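Unsaturated glucuronyl hydrolase (PDB 2ZZR) hydrolyses unsaturated hyaluronan, chondroitin and heparin disaccharides, releasing their unsaturated uronic acid from (1->3)- and (1->4)-linked sugars. Local coordinates at residues Ser214-Thr219 with Lys272-Tyr277; Trp250-Ile255 with Ala308-Gly313; Lys286-Asp291 with Thr304-Thr309; Ile314-Lys319 with Leu386-Lys391. All blocks are in the same frame, centred on the assembly; numbering follows the deposited sequence.

Contact 1: Ser214-Thr219 with Lys272-Tyr277; sequences SSAFHT and KGMTNY
S214 OG hydrogen-bonds to the backbone oxygen of K7 and rests on the helix backbone, 3.3 Å from G273 CA. With no side chain on G273, the serine can settle directly against the main chain, its CB 3.4 Å from G273 O. One turn further on, the Y277 ring lies against S215. Y277 CG is anti to its backbone N (chi1 -178°), and S215 CA stands over the ring centre, 4.1 Å above its plane. S215 CB reaches the phenol end, 3.5 Å from Y277 CZ, while its OG turns to D213. The phenol oxygen bonds to S243 OG, which fixes the tip of the ring. M274 fills the other flank: its CG comes within 3.6 Å of S214 O, and a bend at chi3 (73°) brings CE to 3.8 Å from A216 CB. The contact is thus backbone and hydrocarbon packing, with the polar ends served from elsewhere. It seals the loop between helix 192-209 and strand 219-222 onto helix 265-280. M274 and Y277 also touch Q248 of helix 245-262. At the loop's end H218 and T219 face V233 in a classic beta bulge, and T219 begins strand 219-222, between 170-172 and 229-233.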
loop_
_atom_site.group_PDB
_atom_site.type_symbol
_atom_site.label_atom_id
_atom_site.label_comp_id
_atom_site.label_asym_id
_atom_site.label_seq_id
_atom_site.Cartn_x
_atom_site.Cartn_y
_atom_site.Cartn_z
ATOM N N SER A 214 9.745 -1.388 -16.922
ATOM C CA SER A 214 9.113 -0.692 -15.789
ATOM C C SER A 214 7.840 -1.356 -15.251
ATOM O O SER A 214 7.230 -0.854 -14.306
ATOM C CB SER A 214 8.882 0.799 -16.085
ATOM O OG SER A 214 10.102 1.521 -15.967
ATOM N N SER A 215 7.438 -2.484 -15.839
ATOM C CA SER A 215 6.344 -3.266 -15.265
ATOM C C SER A 215 6.850 -4.050 -14.050
ATOM O O SER A 215 8.052 -4.081 -13.770
ATOM C CB SER A 215 5.725 -4.199 -16.311
ATOM O OG SER A 215 6.597 -5.272 -16.602
ATOM N N ALA A 216 5.936 -4.682 -13.322
ATOM C CA ALA A 216 6.296 -5.371 -12.091
ATOM C C ALA A 216 5.937 -6.845 -12.137
ATOM O O ALA A 216 4.838 -7.204 -12.565
ATOM C CB ALA A 216 5.604 -4.707 -10.902
ATOM N N PHE A 217 6.874 -7.685 -11.702
ATOM C CA PHE A 217 6.561 -9.048 -11.277
ATOM C C PHE A 217 5.854 -8.968 -9.925
ATOM O O PHE A 217 5.984 -7.982 -9.199
ATOM C CB PHE A 217 7.831 -9.879 -11.087
ATOM C CG PHE A 217 8.487 -10.321 -12.363
ATOM C CD1 PHE A 217 9.798 -9.951 -12.640
ATOM C CD2 PHE A 217 7.811 -11.133 -13.275
ATOM C CE1 PHE A 217 10.429 -10.373 -13.813
ATOM C CE2 PHE A 217 8.428 -11.550 -14.452
ATOM C CZ PHE A 217 9.741 -11.175 -14.714
ATOM N N HIS A 218 5.113 -10.015 -9.585
ATOM C CA HIS A 218 4.559 -10.162 -8.243
ATOM C C HIS A 218 5.627 -10.753 -7.333
ATOM O O HIS A 218 5.871 -10.254 -6.230
ATOM C CB HIS A 218 3.316 -11.068 -8.291
ATOM C CG HIS A 218 2.837 -11.529 -6.948
ATOM N ND1 HIS A 218 1.787 -10.934 -6.285
ATOM C CD2 HIS A 218 3.252 -12.545 -6.156
ATOM C CE1 HIS A 218 1.586 -11.552 -5.135
ATOM N NE2 HIS A 218 2.458 -12.537 -5.035
ATOM N N THR A 219 6.266 -11.811 -7.827
ATOM C CA THR A 219 7.196 -12.628 -7.064
ATOM C C THR A 219 8.537 -12.706 -7.791
ATOM O O THR A 219 8.580 -12.707 -9.027
ATOM C CB THR A 219 6.618 -14.066 -6.897
ATOM O OG1 THR A 219 5.450 -14.025 -6.071
ATOM C CG2 THR A 219 7.619 -15.013 -6.262
ATOM N N LYS A 272 9.656 7.197 -11.725
ATOM C CA LYS A 272 9.169 7.792 -12.962
ATOM C C LYS A 272 8.797 6.682 -13.953
ATOM O O LYS A 272 7.743 6.736 -14.586
ATOM C CB LYS A 272 10.214 8.759 -13.539
ATOM C CG LYS A 272 10.257 10.120 -12.796
ATOM C CD LYS A 272 11.623 10.840 -12.907
ATOM C CE LYS A 272 11.970 11.285 -14.330
ATOM N NZ LYS A 272 11.104 12.361 -14.883
ATOM N N GLY A 273 9.641 5.661 -14.041
ATOM C CA GLY A 273 9.380 4.523 -14.931
ATOM C C GLY A 273 8.080 3.812 -14.592
ATOM O O GLY A 273 7.203 3.652 -15.454
ATOM N N MET A 274 7.945 3.402 -13.332
ATOM C CA MET A 274 6.770 2.632 -12.900
ATOM C C MET A 274 5.483 3.445 -12.950
ATOM O O MET A 274 4.426 2.926 -13.316
ATOM C CB MET A 274 6.972 2.049 -11.496
ATOM C CG MET A 274 8.147 1.084 -11.376
ATOM S SD MET A 274 8.036 0.002 -9.942
ATOM C CE MET A 274 6.725 -1.125 -10.438
ATOM N N THR A 275 5.571 4.727 -12.596
ATOM C CA THR A 275 4.393 5.584 -12.560
ATOM C C THR A 275 3.913 5.916 -13.971
ATOM O O THR A 275 2.708 5.883 -14.240
ATOM C CB THR A 275 4.664 6.859 -11.729
ATOM O OG1 THR A 275 5.103 6.462 -10.424
ATOM C CG2 THR A 275 3.414 7.708 -11.595
ATOM N N ASN A 276 4.846 6.204 -14.874
ATOM C CA ASN A 276 4.464 6.527 -16.251
ATOM C C ASN A 276 3.823 5.316 -16.913
ATOM O O ASN A 276 2.859 5.454 -17.650
ATOM C CB ASN A 276 5.656 7.026 -17.063
ATOM C CG ASN A 276 6.187 8.359 -16.559
ATOM O OD1 ASN A 276 5.690 8.898 -15.566
ATOM N ND2 ASN A 276 7.201 8.897 -17.239
ATOM N N TYR A 277 4.354 4.136 -16.613
ATOM C CA TYR A 277 3.796 2.876 -17.105
ATOM C C TYR A 277 2.334 2.736 -16.670
ATOM O O TYR A 277 1.457 2.411 -17.476
ATOM C CB TYR A 277 4.637 1.718 -16.580
ATOM C CG TYR A 277 4.197 0.356 -17.057
ATOM C CD1 TYR A 277 4.803 -0.242 -18.165
ATOM C CD2 TYR A 277 3.191 -0.344 -16.389
ATOM C CE1 TYR A 277 4.402 -1.509 -18.603
ATOM C CE2 TYR A 277 2.785 -1.607 -16.819
ATOM C CZ TYR A 277 3.390 -2.177 -17.926
ATOM O OH TYR A 277 2.989 -3.427 -18.349
#

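Contact 2: Trp250-Ile255 with Ala308-Gly313; sequences WGIYGI and ATAVCG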
loop_
_atom_site.group_PDB
_atom_site.type_symbol
_atom_site.label_atom_id
_atom_site.label_comp_id
_atom_site.label_asym_id
_atom_site.label_seq_id
_atom_site.Cartn_x
_atom_site.Cartn_y
_atom_site.Cartn_z
ATOM N N TRP A 250 2.097 -1.048 -5.766
ATOM C CA TRP A 250 3.004 -1.289 -4.641
ATOM C C TRP A 250 4.381 -0.689 -4.927
ATOM O O TRP A 250 5.027 -0.169 -4.026
ATOM C CB TRP A 250 3.165 -2.782 -4.343
ATOM C CG TRP A 250 1.958 -3.499 -3.774
ATOM C CD1 TRP A 250 1.510 -4.738 -4.142
ATOM C CD2 TRP A 250 1.069 -3.045 -2.731
ATOM N NE1 TRP A 250 0.401 -5.083 -3.406
ATOM C CE2 TRP A 250 0.107 -4.065 -2.533
ATOM C CE3 TRP A 250 0.983 -1.877 -1.957
ATOM C CZ2 TRP A 250 -0.930 -3.958 -1.587
ATOM C CZ3 TRP A 250 -0.050 -1.770 -1.007
ATOM C CH2 TRP A 250 -0.994 -2.807 -0.837
ATOM N N GLY A 251 4.823 -0.771 -6.183
ATOM C CA GLY A 251 6.070 -0.136 -6.601
ATOM C C GLY A 251 5.971 1.381 -6.533
ATOM O O GLY A 251 6.852 2.044 -5.971
ATOM N N ILE A 252 4.882 1.923 -7.076
ATOM C CA ILE A 252 4.656 3.374 -7.121
ATOM C C ILE A 252 4.680 4.013 -5.736
ATOM O O ILE A 252 5.188 5.122 -5.584
ATOM C CB ILE A 252 3.357 3.736 -7.888
ATOM C CG1 ILE A 252 3.517 3.362 -9.366
ATOM C CG2 ILE A 252 3.024 5.232 -7.770
ATOM C CD1 ILE A 252 2.199 3.267 -10.119
ATOM N N TYR A 253 4.162 3.306 -4.730
ATOM C CA TYR A 253 4.181 3.840 -3.363
ATOM C C TYR A 253 5.410 3.372 -2.586
ATOM O O TYR A 253 6.031 4.154 -1.872
ATOM C CB TYR A 253 2.877 3.489 -2.638
ATOM C CG TYR A 253 2.584 4.283 -1.365
ATOM C CD1 TYR A 253 1.572 3.870 -0.499
ATOM C CD2 TYR A 253 3.312 5.431 -1.029
ATOM C CE1 TYR A 253 1.277 4.586 0.671
ATOM C CE2 TYR A 253 3.033 6.154 0.151
ATOM C CZ TYR A 253 2.013 5.721 0.989
ATOM O OH TYR A 253 1.720 6.415 2.147
ATOM N N GLY A 254 5.785 2.104 -2.738
ATOM C CA GLY A 254 6.937 1.575 -2.007
ATOM C C GLY A 254 8.246 2.292 -2.312
ATOM O O GLY A 254 9.091 2.448 -1.428
ATOM N N ILE A 255 8.417 2.722 -3.561
ATOM C CA ILE A 255 9.653 3.400 -3.959
ATOM C C ILE A 255 9.838 4.754 -3.238
ATOM O O ILE A 255 10.847 4.938 -2.563
ATOM C CB ILE A 255 9.802 3.540 -5.505
ATOM C CG1 ILE A 255 9.991 2.160 -6.150
ATOM C CG2 ILE A 255 10.986 4.463 -5.838
ATOM C CD1 ILE A 255 9.840 2.159 -7.676
ATOM N N ALA A 308 -5.992 3.952 -5.587
ATOM C CA ALA A 308 -5.833 4.637 -4.299
ATOM C C ALA A 308 -4.375 4.609 -3.824
ATOM O O ALA A 308 -3.827 5.631 -3.403
ATOM C CB ALA A 308 -6.737 4.027 -3.247
ATOM N N THR A 309 -3.755 3.436 -3.928
ATOM C CA THR A 309 -2.352 3.239 -3.537
ATOM C C THR A 309 -1.402 4.094 -4.392
ATOM O O THR A 309 -0.481 4.733 -3.860
ATOM C CB THR A 309 -1.987 1.733 -3.613
ATOM O OG1 THR A 309 -2.913 1.000 -2.798
ATOM C CG2 THR A 309 -0.577 1.467 -3.099
ATOM N N ALA A 310 -1.646 4.129 -5.700
ATOM C CA ALA A 310 -0.842 4.951 -6.614
ATOM C C ALA A 310 -0.962 6.449 -6.311
ATOM O O ALA A 310 0.023 7.191 -6.416
ATOM C CB ALA A 310 -1.209 4.665 -8.073
ATOM N N VAL A 311 -2.162 6.890 -5.937
ATOM C CA VAL A 311 -2.357 8.292 -5.557
ATOM C C VAL A 311 -1.455 8.646 -4.369
ATOM O O VAL A 311 -0.757 9.665 -4.406
ATOM C CB VAL A 311 -3.843 8.638 -5.276
ATOM C CG1 VAL A 311 -3.954 9.999 -4.563
ATOM C CG2 VAL A 311 -4.645 8.667 -6.582
ATOM N N CYS A 312 -1.459 7.809 -3.331
ATOM C CA CYS A 312 -0.590 8.025 -2.159
ATOM C C CYS A 312 0.883 8.093 -2.560
ATOM O O CYS A 312 1.623 8.967 -2.079
ATOM C CB CYS A 312 -0.802 6.936 -1.102
ATOM S SG CYS A 312 -2.454 6.955 -0.381
ATOM N N GLY A 313 1.290 7.184 -3.449
ATOM C CA GLY A 313 2.676 7.125 -3.930
ATOM C C GLY A 313 3.096 8.374 -4.687
ATOM O O GLY A 313 4.189 8.903 -4.475
#
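The Y253 side chain reaches over C312 and G313. CB sits 3.8 Å from T309 O. CG, anti to the backbone N (chi1 -164°), comes within 3.8 Å of G313 N. From there the ring spreads over two residues: CD2 presses to 3.4 Å from G313 CA, while CE1, across the ring from CD2, lies 3.6 Å from C312 CB. That methylene forms a CH-pi contact over the face that G313 N also covers, only 18° off the ring normal; C312 SG stands obliquely to the same ring. At the tip, OH hydrogen-bonds to R388 NH2 of helix 376-390. G313 lets the backbones come this close, with its CA 3.7 Å from Y253 CA. Helices 245-262 and 304-318 run in nearly the same direction here, their local axes 7.6 Å apart at 28°, as expected of helices from one layer of the alpha/alpha barrel of glycoside hydrolase family 88. On one flank I252 packs its CG2 against A310 O and its CD1 toward A310 CB. On the other, T309 CG2 meets W250 CE3 and CZ3 at 3.9 Å, touching the six-membered part of an indole that probably binds substrate beside D174, the likely proton donor.

Contact 3: Lys286-Asp291 with Thr304-Thr309; sequences KVSYWD and TSATAT. With SO4 (sulfate ion), chain C; SO4 (sulfate ion), chain D.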
loop_
_atom_site.group_PDB
_atom_site.type_symbol
_atom_site.label_atom_id
_atom_site.label_comp_id
_atom_site.label_asym_id
_atom_site.label_seq_id
_atom_site.Cartn_x
_atom_site.Cartn_y
_atom_site.Cartn_z
ATOM N N LYS A 286 -9.507 7.342 -15.513
ATOM C CA LYS A 286 -8.219 7.313 -14.793
ATOM C C LYS A 286 -8.189 6.383 -13.570
ATOM O O LYS A 286 -7.373 6.564 -12.660
ATOM C CB LYS A 286 -7.754 8.734 -14.412
ATOM C CG LYS A 286 -7.907 9.795 -15.512
ATOM C CD LYS A 286 -7.178 9.433 -16.803
ATOM C CE LYS A 286 -7.175 10.606 -17.790
ATOM N NZ LYS A 286 -8.546 10.965 -18.281
ATOM N N VAL A 287 -9.072 5.384 -13.558
ATOM C CA VAL A 287 -9.093 4.391 -12.486
ATOM C C VAL A 287 -8.734 3.023 -13.059
ATOM O O VAL A 287 -9.454 2.478 -13.891
ATOM C CB VAL A 287 -10.451 4.364 -11.724
ATOM C CG1 VAL A 287 -10.506 3.196 -10.749
ATOM C CG2 VAL A 287 -10.668 5.679 -10.985
ATOM N N SER A 288 -7.608 2.487 -12.599
ATOM C CA SER A 288 -7.046 1.247 -13.121
ATOM C C SER A 288 -8.049 0.100 -13.150
ATOM O O SER A 288 -8.756 -0.141 -12.172
ATOM C CB SER A 288 -5.853 0.825 -12.267
ATOM O OG SER A 288 -6.251 0.636 -10.920
ATOM N N TYR A 289 -8.100 -0.596 -14.285
ATOM C CA TYR A 289 -8.713 -1.919 -14.337
ATOM C C TYR A 289 -7.838 -2.836 -13.491
ATOM O O TYR A 289 -6.683 -2.505 -13.206
ATOM C CB TYR A 289 -8.831 -2.410 -15.789
ATOM C CG TYR A 289 -10.041 -1.851 -16.505
ATOM C CD1 TYR A 289 -11.199 -2.622 -16.664
ATOM C CD2 TYR A 289 -10.044 -0.550 -17.009
ATOM C CE1 TYR A 289 -12.322 -2.109 -17.313
ATOM C CE2 TYR A 289 -11.168 -0.027 -17.653
ATOM C CZ TYR A 289 -12.299 -0.821 -17.811
ATOM O OH TYR A 289 -13.413 -0.313 -18.449
ATOM N N TRP A 290 -8.380 -3.973 -13.067
ATOM C CA TRP A 290 -7.664 -4.843 -12.132
ATOM C C TRP A 290 -6.351 -5.361 -12.719
ATOM O O TRP A 290 -5.386 -5.641 -11.998
ATOM C CB TRP A 290 -8.569 -5.986 -11.667
ATOM C CG TRP A 290 -8.815 -7.036 -12.702
ATOM C CD1 TRP A 290 -9.800 -7.044 -13.652
ATOM C CD2 TRP A 290 -8.066 -8.239 -12.886
ATOM N NE1 TRP A 290 -9.706 -8.185 -14.420
ATOM C CE2 TRP A 290 -8.651 -8.935 -13.969
ATOM C CE3 TRP A 290 -6.958 -8.803 -12.239
ATOM C CZ2 TRP A 290 -8.159 -10.158 -14.420
ATOM C CZ3 TRP A 290 -6.467 -10.016 -12.690
ATOM C CH2 TRP A 290 -7.073 -10.685 -13.767
ATOM N N ASP A 291 -6.337 -5.495 -14.040
ATOM C CA ASP A 291 -5.129 -5.782 -14.784
ATOM C C ASP A 291 -4.991 -4.709 -15.848
ATOM O O ASP A 291 -5.962 -4.379 -16.539
ATOM C CB ASP A 291 -5.194 -7.167 -15.425
ATOM C CG ASP A 291 -3.844 -7.635 -15.914
ATOM O OD1 ASP A 291 -3.375 -8.691 -15.445
ATOM O OD2 ASP A 291 -3.237 -6.929 -16.753
ATOM N N THR A 304 -9.924 -0.439 -7.764
ATOM C CA THR A 304 -9.780 0.901 -7.196
ATOM C C THR A 304 -8.666 0.956 -6.153
ATOM O O THR A 304 -8.065 2.015 -5.955
ATOM C CB THR A 304 -11.087 1.391 -6.561
ATOM O OG1 THR A 304 -11.571 0.403 -5.645
ATOM C CG2 THR A 304 -12.140 1.649 -7.629
ATOM N N SER A 305 -8.380 -0.168 -5.490
ATOM C CA SER A 305 -7.336 -0.176 -4.453
ATOM C C SER A 305 -5.958 0.121 -5.044
ATOM O O SER A 305 -5.122 0.728 -4.384
ATOM C CB SER A 305 -7.320 -1.479 -3.640
ATOM O OG SER A 305 -6.780 -2.571 -4.372
ATOM N N ALA A 306 -5.740 -0.304 -6.290
ATOM C CA ALA A 306 -4.481 -0.032 -6.990
ATOM C C ALA A 306 -4.350 1.463 -7.249
ATOM O O ALA A 306 -3.281 2.047 -7.073
ATOM C CB ALA A 306 -4.421 -0.806 -8.300
ATOM N N THR A 307 -5.457 2.082 -7.650
ATOM C CA THR A 307 -5.476 3.508 -7.948
ATOM C C THR A 307 -5.314 4.347 -6.666
ATOM O O THR A 307 -4.545 5.317 -6.654
ATOM C CB THR A 307 -6.734 3.876 -8.779
ATOM O OG1 THR A 307 -6.652 3.209 -10.050
ATOM C CG2 THR A 307 -6.814 5.381 -9.030
ATOM N N ALA A 308 -5.992 3.952 -5.587
ATOM C CA ALA A 308 -5.833 4.637 -4.299
ATOM C C ALA A 308 -4.375 4.609 -3.824
ATOM O O ALA A 308 -3.827 5.631 -3.403
ATOM C CB ALA A 308 -6.737 4.027 -3.247
ATOM N N THR A 309 -3.755 3.436 -3.928
ATOM C CA THR A 309 -2.352 3.239 -3.537
ATOM C C THR A 309 -1.402 4.094 -4.392
ATOM O O THR A 309 -0.481 4.733 -3.860
ATOM C CB THR A 309 -1.987 1.733 -3.613
ATOM O OG1 THR A 309 -2.913 1.000 -2.798
ATOM C CG2 THR A 309 -0.577 1.467 -3.099
HETATM S S SO4 C . -16.456 -1.513 -19.428
HETATM O O1 SO4 C . -16.210 -0.304 -20.205
HETATM O O2 SO4 C . -15.196 -2.190 -19.144
HETATM O O3 SO4 C . -17.115 -1.180 -18.173
HETATM O O4 SO4 C . -17.307 -2.416 -20.198
HETATM S S SO4 D . -8.312 9.830 -21.931
HETATM O O1 SO4 D . -7.226 10.391 -22.733
HETATM O O2 SO4 D . -7.804 9.371 -20.642
HETATM O O3 SO4 D . -9.331 10.851 -21.702
HETATM O O4 SO4 D . -8.891 8.689 -22.636
#
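S288 OG and T307 OG1 meet in a hydrogen bond 2.7 Å long, with either hydroxyl able to donate. S288 OG lies between its own backbone N and carbonyl carbon (chi1 59°), aimed at the opening turns of helix 304-318. Within that helix T309 OG1 donates to S305 O at 2.7 Å, and T309 N reaches the same oxygen from the opposite face of its carbonyl plane. Beside the hydroxyl pair is an apolar contact, V287 CG1 packing 3.8 Å from T304 CG2. The V287 side chain crosses that of T307 at about a right angle, with CG1 near T307 OG1. The methyl of A306 sits 3.5 Å from S288 OG; A306 also touches A245, and its side chain is about 4 Å from that of R246, a probable substrate-binding residue. T304 turns its hydroxyl to L359 O instead. Two hydrogen bonds go to bound sulfates, probably from the crystallisation liquor. K286 NZ donates to O2 of the chain D sulfate (2.9 Å) and Y289 OH to O2 of the chain C sulfate (2.7 Å), an oxygen near the plane of the phenol ring at its edge. Chemically, a short hydroxyl pair in a buried interface ties loop to helix and restrains the rotation of both side chains, whereas K286 O, 3.9 Å from T307 CG2, is buried with no partner in the model.

Contact 4: Ile314-Lys319 with Leu386-Lys391; sequences IHEMLK and LIRFYK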
loop_
_atom_site.group_PDB
_atom_site.type_symbol
_atom_site.label_atom_id
_atom_site.label_comp_id
_atom_site.label_asym_id
_atom_site.label_seq_id
_atom_site.Cartn_x
_atom_site.Cartn_y
_atom_site.Cartn_z
ATOM N N ILE A 314 2.231 8.841 -5.575
ATOM C CA ILE A 314 2.510 10.049 -6.352
ATOM C C ILE A 314 2.587 11.254 -5.400
ATOM O O ILE A 314 3.515 12.068 -5.483
ATOM C CB ILE A 314 1.449 10.270 -7.465
ATOM C CG1 ILE A 314 1.531 9.147 -8.515
ATOM C CG2 ILE A 314 1.640 11.637 -8.140
ATOM C CD1 ILE A 314 0.350 9.127 -9.477
ATOM N N HIS A 315 1.625 11.347 -4.482
ATOM C CA HIS A 315 1.612 12.429 -3.498
ATOM C C HIS A 315 2.921 12.468 -2.707
ATOM O O HIS A 315 3.528 13.535 -2.534
ATOM C CB HIS A 315 0.414 12.281 -2.550
ATOM C CG HIS A 315 0.316 13.382 -1.538
ATOM N ND1 HIS A 315 -0.425 14.525 -1.746
ATOM C CD2 HIS A 315 0.882 13.515 -0.319
ATOM C CE1 HIS A 315 -0.311 15.316 -0.692
ATOM N NE2 HIS A 315 0.478 14.726 0.188
ATOM N N GLU A 316 3.356 11.299 -2.246
ATOM C CA GLU A 316 4.612 11.181 -1.506
ATOM C C GLU A 316 5.839 11.619 -2.314
ATOM O O GLU A 316 6.636 12.434 -1.842
ATOM C CB GLU A 316 4.792 9.753 -0.976
ATOM C CG GLU A 316 6.010 9.569 -0.064
ATOM C CD GLU A 316 5.958 10.451 1.187
ATOM O OE1 GLU A 316 7.044 10.744 1.732
ATOM O OE2 GLU A 316 4.843 10.842 1.625
ATOM N N MET A 317 5.990 11.083 -3.524
ATOM C CA MET A 317 7.158 11.399 -4.355
ATOM C C MET A 317 7.259 12.890 -4.685
ATOM O O MET A 317 8.359 13.439 -4.771
ATOM C CB MET A 317 7.138 10.597 -5.652
ATOM C CG MET A 317 8.437 10.700 -6.469
ATOM S SD MET A 317 9.729 9.552 -5.932
ATOM C CE MET A 317 10.518 10.484 -4.626
ATOM N N LEU A 318 6.102 13.526 -4.869
ATOM C CA LEU A 318 6.022 14.942 -5.231
ATOM C C LEU A 318 6.594 15.861 -4.159
ATOM O O LEU A 318 6.935 17.017 -4.434
ATOM C CB LEU A 318 4.574 15.334 -5.548
ATOM C CG LEU A 318 4.169 15.524 -7.019
ATOM C CD1 LEU A 318 5.057 14.772 -8.016
ATOM C CD2 LEU A 318 2.699 15.184 -7.212
ATOM N N LYS A 319 6.705 15.349 -2.935
ATOM C CA LYS A 319 7.352 16.106 -1.854
ATOM C C LYS A 319 8.832 16.346 -2.159
ATOM O O LYS A 319 9.418 17.322 -1.683
ATOM C CB LYS A 319 7.239 15.373 -0.515
ATOM C CG LYS A 319 5.829 15.217 -0.009
ATOM C CD LYS A 319 5.794 14.339 1.217
ATOM C CE LYS A 319 4.366 14.140 1.711
ATOM N NZ LYS A 319 4.356 13.241 2.906
ATOM N N LEU A 386 -7.042 11.042 0.891
ATOM C CA LEU A 386 -7.877 12.177 1.274
ATOM C C LEU A 386 -7.198 13.024 2.348
ATOM O O LEU A 386 -7.110 14.263 2.213
ATOM C CB LEU A 386 -9.249 11.693 1.745
ATOM C CG LEU A 386 -10.147 11.108 0.648
ATOM C CD1 LEU A 386 -11.450 10.586 1.284
ATOM C CD2 LEU A 386 -10.439 12.129 -0.449
ATOM N N ILE A 387 -6.705 12.355 3.394
ATOM C CA ILE A 387 -6.019 13.017 4.509
ATOM C C ILE A 387 -4.702 13.671 4.052
ATOM O O ILE A 387 -4.388 14.793 4.467
ATOM C CB ILE A 387 -5.802 12.047 5.718
ATOM C CG1 ILE A 387 -7.148 11.631 6.346
ATOM C CG2 ILE A 387 -4.847 12.641 6.782
ATOM C CD1 ILE A 387 -7.985 12.776 6.961
ATOM N N ARG A 388 -3.956 12.984 3.183
ATOM C CA ARG A 388 -2.758 13.568 2.563
ATOM C C ARG A 388 -3.052 14.910 1.888
ATOM O O ARG A 388 -2.295 15.872 2.050
ATOM C CB ARG A 388 -2.149 12.609 1.535
ATOM C CG ARG A 388 -1.207 11.562 2.130
ATOM C CD ARG A 388 -0.786 10.562 1.050
ATOM N NE ARG A 388 0.275 9.670 1.522
ATOM C CZ ARG A 388 1.572 9.980 1.522
ATOM N NH1 ARG A 388 1.986 11.158 1.060
ATOM N NH2 ARG A 388 2.461 9.111 1.988
ATOM N N PHE A 389 -4.142 14.967 1.126
ATOM C CA PHE A 389 -4.500 16.176 0.378
ATOM C C PHE A 389 -4.960 17.290 1.307
ATOM O O PHE A 389 -4.724 18.477 1.037
ATOM C CB PHE A 389 -5.611 15.861 -0.623
ATOM C CG PHE A 389 -5.121 15.386 -1.954
ATOM C CD1 PHE A 389 -4.242 14.306 -2.054
ATOM C CD2 PHE A 389 -5.565 15.998 -3.120
ATOM C CE1 PHE A 389 -3.806 13.856 -3.299
ATOM C CE2 PHE A 389 -5.135 15.556 -4.366
ATOM C CZ PHE A 389 -4.254 14.484 -4.455
ATOM N N TYR A 390 -5.610 16.889 2.394
ATOM C CA TYR A 390 -6.318 17.805 3.286
ATOM C C TYR A 390 -5.432 18.498 4.320
ATOM O O TYR A 390 -5.678 19.652 4.698
ATOM C CB TYR A 390 -7.442 17.053 3.996
ATOM C CG TYR A 390 -8.405 17.960 4.721
ATOM C CD1 TYR A 390 -9.350 18.706 4.014
ATOM C CD2 TYR A 390 -8.372 18.070 6.105
ATOM C CE1 TYR A 390 -10.244 19.541 4.675
ATOM C CE2 TYR A 390 -9.258 18.912 6.780
ATOM C CZ TYR A 390 -10.185 19.638 6.056
ATOM O OH TYR A 390 -11.068 20.457 6.718
ATOM N N LYS A 391 -4.418 17.792 4.802
ATOM C CA LYS A 391 -3.559 18.343 5.836
ATOM C C LYS A 391 -2.107 18.056 5.506
ATOM O O LYS A 391 -1.817 17.407 4.502
ATOM C CB LYS A 391 -3.928 17.765 7.208
ATOM C CG LYS A 391 -3.668 16.274 7.376
ATOM C CD LYS A 391 -4.076 15.773 8.757
ATOM C CE LYS A 391 -3.068 16.198 9.823
ATOM N NZ LYS A 391 -3.404 15.629 11.156
HETATM O O HOH W 1 0.203 15.553 3.465
#
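The H315 imidazole carries R388 CB over one face, in a CH-pi contact 3.7 Å from the ring centroid and displaced toward the rim. Its plane is 29° from that of F389, but the two rings are slid apart, centroids 5.5 Å from each other, and barely overlap; H315 ND1 approaches F389 CE1. H315 CG is anti to the backbone N (chi1 -178°), and its CB points toward 386-391. The R388 guanidinium has H315 CD2 and E316 OE2 at its edge, both near its plane, and stands at 78° to the E316 carboxylate. R388 is extended from CG to NE and holds E316 end-on with two nitrogens on one oxygen. NH1 meets the anti lone pair of OE2 at 2.9 Å; NH2, 3.0 Å from OE2, approaches from above the carboxylate plane. K319 NZ takes the syn side of the same OE2 at 2.8 Å. This salt-bridge network joins the C-terminal parts of helices 304-318 and 376-390, with E316 and R388 buried. A water donates to R388 O (2.9 Å) and sits weakly at H315 NE2. R388 has further partners in Y253 and, through NE, E384 OE2. With three donors on OE2, E316 is probably held ionised, and its charge would offset the repulsion between K319 NZ and R388 NH1, only 3.7 Å apart.

Helix 304-318 runs through three of the four contacts: its start forms contact 3, its middle contact 2 and its end contact 4. Contacts 2 and 3 overlap at A308 and T309. Contact 2, about 6 Å from the chain centre, is the hub, with the centres of the other three each about 11 Å away; contacts 1 and 4 are about 21 Å apart. Helix 245-262 lies against helix 265-280 through I252 and T275, joining contacts 1 and 2, whose segments alternate along the chain. Contacts 3 and 4 follow contact 1 in sequence. A tyrosine-arginine bond couples contacts 2 and 4, so neighbouring helices of the barrel interlock; W250 of contact 2 probably binds substrate.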